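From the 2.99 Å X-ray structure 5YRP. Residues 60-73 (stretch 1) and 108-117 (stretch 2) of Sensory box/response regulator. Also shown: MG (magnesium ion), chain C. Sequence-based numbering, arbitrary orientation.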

# COMPACT_ATOMS: atom_id res chain seq x y z
N VAL A 60 -14.02 12.63 22.29
CA VAL A 60 -14.84 12.49 21.08
C VAL A 60 -15.70 11.23 21.16
O VAL A 60 -16.92 11.29 20.97
N LEU A 61 -15.05 10.11 21.44
CA LEU A 61 -15.73 8.82 21.54
C LEU A 61 -16.94 8.89 22.46
O LEU A 61 -18.03 8.44 22.11
N ARG A 62 -16.74 9.48 23.63
CA ARG A 62 -17.81 9.64 24.63
C ARG A 62 -18.89 10.62 24.16
O ARG A 62 -20.09 10.35 24.28
N THR A 63 -18.46 11.76 23.63
CA THR A 63 -19.38 12.80 23.17
C THR A 63 -20.17 12.36 21.93
O THR A 63 -21.36 12.64 21.81
N ALA A 64 -19.49 11.67 21.02
CA ALA A 64 -20.12 11.17 19.80
C ALA A 64 -21.19 10.15 20.14
O ALA A 64 -22.31 10.23 19.66
N CYS A 65 -20.81 9.18 20.97
CA CYS A 65 -21.73 8.15 21.45
C CYS A 65 -22.91 8.73 22.21
O CYS A 65 -24.04 8.26 22.10
N ALA A 66 -22.64 9.77 23.00
CA ALA A 66 -23.69 10.46 23.75
C ALA A 66 -24.68 11.11 22.80
O ALA A 66 -25.88 10.89 22.90
N GLU A 67 -24.15 11.91 21.88
CA GLU A 67 -24.95 12.59 20.85
C GLU A 67 -25.67 11.59 19.95
O GLU A 67 -26.78 11.85 19.50
N PHE A 68 -25.03 10.45 19.70
CA PHE A 68 -25.60 9.40 18.86
C PHE A 68 -26.83 8.78 19.51
O PHE A 68 -27.86 8.60 18.85
N SER A 69 -26.75 8.48 20.81
CA SER A 69 -27.89 7.93 21.54
C SER A 69 -29.06 8.91 21.63
O SER A 69 -30.22 8.49 21.67
N ARG A 70 -28.77 10.21 21.64
CA ARG A 70 -29.82 11.24 21.63
C ARG A 70 -30.67 11.14 20.37
O ARG A 70 -31.87 11.40 20.41
N TRP A 71 -30.04 10.78 19.26
CA TRP A 71 -30.76 10.56 18.00
C TRP A 71 -31.64 9.33 18.13
O TRP A 71 -32.81 9.34 17.75
N ARG A 72 -31.05 8.27 18.68
CA ARG A 72 -31.74 7.00 18.90
C ARG A 72 -32.94 7.19 19.82
O ARG A 72 -33.98 6.56 19.63
N ALA A 73 -32.79 8.06 20.81
CA ALA A 73 -33.89 8.43 21.70
C ALA A 73 -35.02 9.12 20.94
O ALA A 73 -36.19 8.83 21.17
N GLY A 108 -26.49 3.14 26.04
CA GLY A 108 -27.43 2.16 25.48
C GLY A 108 -27.31 1.95 23.99
O GLY A 108 -28.31 1.74 23.30
N LEU A 109 -26.08 2.00 23.49
CA LEU A 109 -25.83 1.79 22.06
C LEU A 109 -25.72 0.29 21.81
O LEU A 109 -25.00 -0.40 22.53
N PRO A 110 -26.45 -0.22 20.80
CA PRO A 110 -26.51 -1.66 20.58
C PRO A 110 -25.28 -2.22 19.87
O PRO A 110 -24.40 -1.47 19.45
N ARG A 111 -25.25 -3.54 19.73
CA ARG A 111 -24.13 -4.23 19.10
C ARG A 111 -24.07 -3.97 17.60
O ARG A 111 -25.05 -4.18 16.89
N GLY A 112 -22.90 -3.52 17.14
CA GLY A 112 -22.67 -3.24 15.71
C GLY A 112 -22.97 -1.80 15.31
O GLY A 112 -22.84 -1.45 14.13
N SER A 113 -23.35 -0.97 16.28
CA SER A 113 -23.76 0.41 16.01
C SER A 113 -22.59 1.39 16.02
O SER A 113 -22.78 2.57 15.73
N VAL A 114 -21.40 0.92 16.37
CA VAL A 114 -20.19 1.76 16.36
C VAL A 114 -19.08 1.09 15.55
O VAL A 114 -18.86 -0.11 15.66
N CYS A 115 -18.40 1.89 14.74
CA CYS A 115 -17.27 1.43 13.94
C CYS A 115 -16.05 2.33 14.16
O CYS A 115 -16.07 3.51 13.79
N LEU A 116 -14.99 1.78 14.75
CA LEU A 116 -13.80 2.56 15.07
C LEU A 116 -12.81 2.58 13.92
O LEU A 116 -12.20 1.56 13.60
N GLU A 117 -12.65 3.74 13.28
CA GLU A 117 -11.67 3.91 12.20
C GLU A 117 -10.26 3.97 12.75
O GLU A 117 -9.98 4.71 13.69

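No hydrogen bond or salt bridge crosses between these two stretches, and one residue, Leu-109, makes the largest single contribution, 93 of the 396 Å² buried, and contacts four helix residues. Its CA-to-CB bond points sideways to the helix, but with chi1 m (-65°) and chi2 t (172°) the end of the chain comes nearer. CD1 of Leu-109 lies 3.5 Å from CB of Cys-65. CD2 of Leu-109 approaches CD2 of Phe-68 at 3.4 Å, CB of Ser-69 at 4.0 Å and CD of Arg-72 at 3.5 Å. These partners, at positions 65, 68, 69 and 72, have the spacing expected of one helical face.

Phe-68, Ser-69 and Arg-72 point toward the loop. The Phe-68 ring (chi1 t, 179°; chi2 34°) meets both Leu-109 and Ser-113 obliquely; its CE2 is 3.4 Å from the backbone O of Ser-113 and 4.0 Å from CB of Ser-113. Arg-72 (chi1 m, chi2 t, chi3 p) brings CD to 3.5 Å from CD2 of Leu-109 and its guanidinium to Pro-110. There NH2 of Arg-72 is 3.3 Å from CG of Pro-110, which sits over one face of the planar group. That contact leaves the group's N-H bonds, which lie in its plane, available for polar partners, and both NH1 and NH2 are hydrogen-bonded elsewhere in the structure.

Towards the strand the packing thins. Cys-65 (chi1 m, -71°) places SG 4.4 Å from CG2 of Val-114 (chi1 t), and Leu-61 (chi1 t, chi2 p) reaches CD2 of Leu-116 (m, t) with its CD1 at 4.3 Å. Both leucines start sideways and approach through their ends.

The two serine hydroxyls are satisfied locally. Ser-69, chi1 p, donates from OG to O of Ala-66 at 2.7 Å, within its own helix. Ser-113, also p, points toward the helix yet donates from OG to O of Pro-110 at 2.7 Å, spanning the type II turn in which Gly-112 adopts a positive phi of 91°. Out of reach of stretch 2, Glu-67 receives NE1 of Trp-71 on OE2 (2.8 Å) and forms a salt bridge through OE1 with NH1 of Arg-70 (2.7 Å).

The magnesium ion plays no part in the packing: it is bound by OE2 of Glu-117 at 2.3 Å and by two atoms from elsewhere in the structure, and the Glu-117 side chain stays 10.2 Å from the helix stretch.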

# COMPACT_ATOMS: atom_id res chain seq x y z
CB VAL A 60 -13.97 12.43 19.81
CG1 VAL A 60 -14.76 11.91 18.61
CG2 VAL A 60 -13.39 13.80 19.50
CB LEU A 61 -14.75 7.75 22.04
CG LEU A 61 -15.28 6.33 22.27
CD1 LEU A 61 -16.09 5.81 21.09
CD2 LEU A 61 -14.12 5.39 22.55
CB ARG A 62 -17.21 10.10 25.96
CG ARG A 62 -18.16 10.01 27.15
CD ARG A 62 -17.50 10.49 28.43
NE ARG A 62 -18.36 10.29 29.60
CZ ARG A 62 -18.55 9.12 30.21
NH1 ARG A 62 -17.98 8.00 29.76
NH2 ARG A 62 -19.35 9.06 31.28
CB THR A 63 -18.63 14.11 22.87
OG1 THR A 63 -17.74 14.42 23.95
CG2 THR A 63 -19.61 15.27 22.68
CB ALA A 64 -19.08 10.57 18.87
CB CYS A 65 -20.99 7.15 22.33
SG CYS A 65 -19.86 6.06 21.43
CB ALA A 66 -23.08 11.51 24.66
CB GLU A 67 -24.05 13.50 20.02
CG GLU A 67 -24.73 14.22 18.85
CD GLU A 67 -25.85 15.15 19.27
OE1 GLU A 67 -25.90 15.55 20.46
OE2 GLU A 67 -26.67 15.50 18.40
CB PHE A 68 -24.51 8.34 18.56
CG PHE A 68 -24.97 7.19 17.71
CD1 PHE A 68 -25.91 7.35 16.70
CD2 PHE A 68 -24.42 5.93 17.89
CE1 PHE A 68 -26.32 6.28 15.92
CE2 PHE A 68 -24.81 4.85 17.11
CZ PHE A 68 -25.77 5.03 16.12
CB SER A 69 -27.47 7.48 22.94
OG SER A 69 -27.07 8.59 23.72
CB ARG A 70 -29.22 12.65 21.73
CG ARG A 70 -28.58 12.96 23.07
CD ARG A 70 -28.32 14.46 23.23
NE ARG A 70 -27.45 14.75 24.38
CZ ARG A 70 -26.16 15.08 24.31
NH1 ARG A 70 -25.52 15.18 23.15
NH2 ARG A 70 -25.49 15.32 25.44
CB TRP A 71 -29.79 10.38 16.83
CG TRP A 71 -28.74 11.44 16.71
CD1 TRP A 71 -28.77 12.69 17.25
CD2 TRP A 71 -27.51 11.35 15.99
NE1 TRP A 71 -27.63 13.39 16.92
CE2 TRP A 71 -26.84 12.59 16.14
CE3 TRP A 71 -26.90 10.35 15.23
CZ2 TRP A 71 -25.59 12.84 15.57
CZ3 TRP A 71 -25.66 10.60 14.66
CH2 TRP A 71 -25.02 11.84 14.83
CB ARG A 72 -30.79 5.96 19.51
CG ARG A 72 -29.53 5.70 18.70
CD ARG A 72 -28.74 4.53 19.26
NE ARG A 72 -29.41 3.26 18.97
CZ ARG A 72 -29.39 2.66 17.78
NH1 ARG A 72 -28.73 3.20 16.75
NH2 ARG A 72 -30.04 1.52 17.62
CB ALA A 73 -33.37 9.33 22.82
CB LEU A 109 -24.55 2.51 21.63
CG LEU A 109 -24.59 4.04 21.71
CD1 LEU A 109 -23.22 4.63 21.44
CD2 LEU A 109 -25.62 4.62 20.75
CB PRO A 110 -27.76 -1.83 19.72
CG PRO A 110 -27.84 -0.57 18.94
CD PRO A 110 -27.26 0.51 19.81
CB ARG A 111 -24.24 -5.74 19.35
CG ARG A 111 -24.16 -6.12 20.82
CD ARG A 111 -24.27 -7.63 20.99
NE ARG A 111 -23.30 -8.33 20.15
CZ ARG A 111 -22.00 -8.46 20.43
NH1 ARG A 111 -21.21 -9.12 19.59
NH2 ARG A 111 -21.48 -7.95 21.55
CB SER A 113 -24.78 0.86 17.05
OG SER A 113 -24.17 1.01 18.32
CB VAL A 114 -19.71 2.06 17.80
CG1 VAL A 114 -18.42 2.87 17.80
CG2 VAL A 114 -20.79 2.81 18.56
CB CYS A 115 -17.63 1.42 12.47
SG CYS A 115 -16.28 0.89 11.39
CB LEU A 116 -13.12 1.99 16.32
CG LEU A 116 -13.96 1.95 17.60
CD1 LEU A 116 -13.23 1.17 18.69
CD2 LEU A 116 -14.32 3.34 18.10
CB GLU A 117 -11.93 5.20 11.43
CG GLU A 117 -13.25 5.24 10.68
CD GLU A 117 -13.41 6.50 9.84
OE1 GLU A 117 -14.57 6.92 9.64
OE2 GLU A 117 -12.40 7.07 9.38
MG MG C . -11.43 9.01 8.75